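PDB 5D6S: epoxyqueuosine reductase from Streptococcus thermophilus, which belongs to the QueG family of iron-sulfur proteins and binds cobalamin together with two iron-sulfur clusters in a single chain. Local coordinates for residues A[29-32]-A[33-37]. Residues are numbered along the deposited sequence; the frame is centred on the assembly and turned at random.
Sequences NIKL and EIQKM
Lys31 and Gln35, one helical turn apart at the start of helix 30-40, make the one side-chain-to-side-chain contact here, and they cross at a slant. In Lys31, CG anti to the backbone N (chi1 178°) and an extended chain carry the aliphatic part past the amide of Gln35: CE of Lys31 lies 3.9 Å from NE2 of Gln35. This is a brush of methylene against amide. The ammonium goes on to Asp204, with which it forms a salt bridge, and to the carbonyl oxygen of Glu202, which accepts a hydrogen bond from it. Gln35, with CG beside its own N, leans back over the preceding turn, its CB 3.5 Å from the carbonyl O of Lys31.

Ile34 is the buried residue of the group. Its CG1 rests 3.4 Å from O of Ile30, and its branches pack on Ile46 and Phe48 of strand 45-50, on Ile201 and on Ile143 of helix 128-144; Lys31 and Gln35 also lie against Phe48.

Four i to i+4 backbone bonds cross this turn. Asn29, at the N-cap position, gives its O to Glu33 N at 3.0 Å, while its side chain makes no capping bond. Ile34 N bonds to O of Ile30, Gln35 N to O of Lys31 at 3.2 Å, and Lys36 N is 3.1 Å from O of Leu32.

The first helical turn is therefore held by main-chain bonds, while its side chains fasten it outward: Ile34 by apolar packing on strand 45-50, helix 128-144 and Ile201, Lys31 by a salt bridge to Asp204 and a hydrogen bond to the carbonyl of Glu202.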
ATOM      1  N   ASN A  29      -1.788  37.087  -6.879  1.00133.55           N
ATOM      2  CA  ASN A  29      -0.686  36.329  -7.481  1.00124.00           C
ATOM      3  C   ASN A  29      -0.243  35.314  -6.452  1.00120.16           C
ATOM      4  O   ASN A  29       0.861  34.809  -6.527  1.00128.68           O
ATOM      5  CB  ASN A  29       0.477  37.193  -7.997  1.00127.77           C
ATOM      6  CG  ASN A  29       0.254  37.709  -9.418  1.00126.20           C
ATOM      7  OD1 ASN A  29      -0.807  37.502 -10.018  1.00127.14           O
ATOM      8  ND2 ASN A  29       1.263  38.383  -9.961  1.00113.35           N
ATOM      9  N   ILE A  30      -1.127  35.017  -5.493  1.00112.25           N
ATOM     10  CA  ILE A  30      -0.889  33.927  -4.542  1.00103.79           C
ATOM     11  C   ILE A  30      -0.703  32.614  -5.276  1.00 97.10           C
ATOM     12  O   ILE A  30       0.227  31.871  -4.982  1.00112.69           O
ATOM     13  CB  ILE A  30      -1.994  33.709  -3.461  1.00105.45           C
ATOM     14  CG1 ILE A  30      -3.357  34.342  -3.822  1.00109.63           C
ATOM     15  CG2 ILE A  30      -1.512  34.225  -2.116  1.00 99.14           C
ATOM     16  CD1 ILE A  30      -4.081  33.727  -5.005  1.00111.09           C
ATOM     17  N   LYS A  31      -1.561  32.346  -6.250  1.00 88.09           N
ATOM     18  CA  LYS A  31      -1.524  31.080  -6.978  1.00 87.24           C
ATOM     19  C   LYS A  31      -0.148  30.855  -7.643  1.00 81.20           C
ATOM     20  O   LYS A  31       0.378  29.749  -7.633  1.00 79.15           O
ATOM     21  CB  LYS A  31      -2.674  31.026  -8.006  1.00 73.30           C
ATOM     22  CG  LYS A  31      -2.693  29.763  -8.834  1.00 72.17           C
ATOM     23  CD  LYS A  31      -4.039  29.545  -9.496  1.00 75.61           C
ATOM     24  CE  LYS A  31      -3.929  28.483 -10.572  1.00 76.22           C
ATOM     25  NZ  LYS A  31      -5.266  28.044 -11.046  1.00 82.04           N
ATOM     26  N   LEU A  32       0.420  31.912  -8.213  1.00 97.42           N
ATOM     27  CA  LEU A  32       1.739  31.832  -8.844  1.00101.34           C
ATOM     28  C   LEU A  32       2.809  31.741  -7.758  1.00 92.03           C
ATOM     29  O   LEU A  32       3.831  31.087  -7.944  1.00 95.94           O
ATOM     30  CB  LEU A  32       1.981  33.045  -9.756  1.00104.43           C
ATOM     31  CG  LEU A  32       2.880  32.826 -10.979  1.00108.56           C
ATOM     32  CD1 LEU A  32       2.714  33.978 -11.966  1.00118.38           C
ATOM     33  CD2 LEU A  32       4.357  32.660 -10.621  1.00108.41           C
ATOM     34  N   GLU A  33       2.564  32.401  -6.629  1.00 89.55           N
ATOM     35  CA  GLU A  33       3.511  32.400  -5.501  1.00 92.26           C
ATOM     36  C   GLU A  33       3.572  31.060  -4.787  1.00 90.21           C
ATOM     37  O   GLU A  33       4.644  30.622  -4.374  1.00 94.38           O
ATOM     38  CB  GLU A  33       3.176  33.508  -4.485  1.00 96.69           C
ATOM     39  CG  GLU A  33       3.908  34.823  -4.721  1.00102.26           C
ATOM     40  CD  GLU A  33       5.407  34.630  -4.869  1.00109.44           C
ATOM     41  OE1 GLU A  33       5.974  33.766  -4.150  1.00122.57           O
ATOM     42  OE2 GLU A  33       6.012  35.336  -5.708  1.00110.86           O
ATOM     43  N   ILE A  34       2.410  30.430  -4.627  1.00 92.72           N
ATOM     44  CA  ILE A  34       2.299  29.089  -4.048  1.00 82.19           C
ATOM     45  C   ILE A  34       3.071  28.119  -4.923  1.00 80.21           C
ATOM     46  O   ILE A  34       4.023  27.495  -4.463  1.00 89.49           O
ATOM     47  CB  ILE A  34       0.824  28.659  -3.906  1.00 77.62           C
ATOM     48  CG1 ILE A  34       0.215  29.338  -2.683  1.00 81.20           C
ATOM     49  CG2 ILE A  34       0.702  27.155  -3.753  1.00 78.93           C
ATOM     50  CD1 ILE A  34      -1.293  29.212  -2.582  1.00 89.98           C
ATOM     51  N   GLN A  35       2.680  28.028  -6.192  1.00 80.15           N
ATOM     52  CA  GLN A  35       3.379  27.184  -7.173  1.00 77.09           C
ATOM     53  C   GLN A  35       4.897  27.368  -7.104  1.00 74.79           C
ATOM     54  O   GLN A  35       5.655  26.409  -7.197  1.00 77.92           O
ATOM     55  CB  GLN A  35       2.880  27.478  -8.593  1.00 80.73           C
ATOM     56  CG  GLN A  35       1.440  27.050  -8.861  1.00 85.50           C
ATOM     57  CD  GLN A  35       0.951  27.409 -10.259  1.00 90.37           C
ATOM     58  OE1 GLN A  35       1.673  28.015 -11.044  1.00 92.56           O
ATOM     59  NE2 GLN A  35      -0.289  27.036 -10.569  1.00 88.31           N
ATOM     60  N   LYS A  36       5.317  28.613  -6.927  1.00 79.87           N
ATOM     61  CA  LYS A  36       6.732  28.966  -6.810  1.00 88.70           C
ATOM     62  C   LYS A  36       7.383  28.266  -5.598  1.00 88.33           C
ATOM     63  O   LYS A  36       8.449  27.646  -5.734  1.00 87.68           O
ATOM     64  CB  LYS A  36       6.895  30.513  -6.790  1.00 94.05           C
ATOM     65  CG  LYS A  36       8.064  31.092  -5.995  1.00101.99           C
ATOM     66  CD  LYS A  36       9.417  30.781  -6.618  1.00108.90           C
ATOM     67  CE  LYS A  36      10.566  30.988  -5.628  1.00115.19           C
ATOM     68  NZ  LYS A  36      11.646  29.971  -5.822  1.00110.43           N
ATOM     69  N   MET A  37       6.741  28.343  -4.429  1.00 87.22           N
ATOM     70  CA  MET A  37       7.287  27.705  -3.208  1.00 89.45           C
ATOM     71  C   MET A  37       6.993  26.191  -3.125  1.00 86.96           C
ATOM     72  O   MET A  37       7.679  25.462  -2.399  1.00 76.38           O
ATOM     73  CB  MET A  37       6.873  28.435  -1.913  1.00 88.10           C
ATOM     74  CG  MET A  37       5.384  28.591  -1.657  1.00 99.44           C
ATOM     75  SD  MET A  37       5.088  29.770  -0.318  1.00112.94           S
ATOM     76  CE  MET A  37       3.343  30.118  -0.529  1.00111.17           C
TER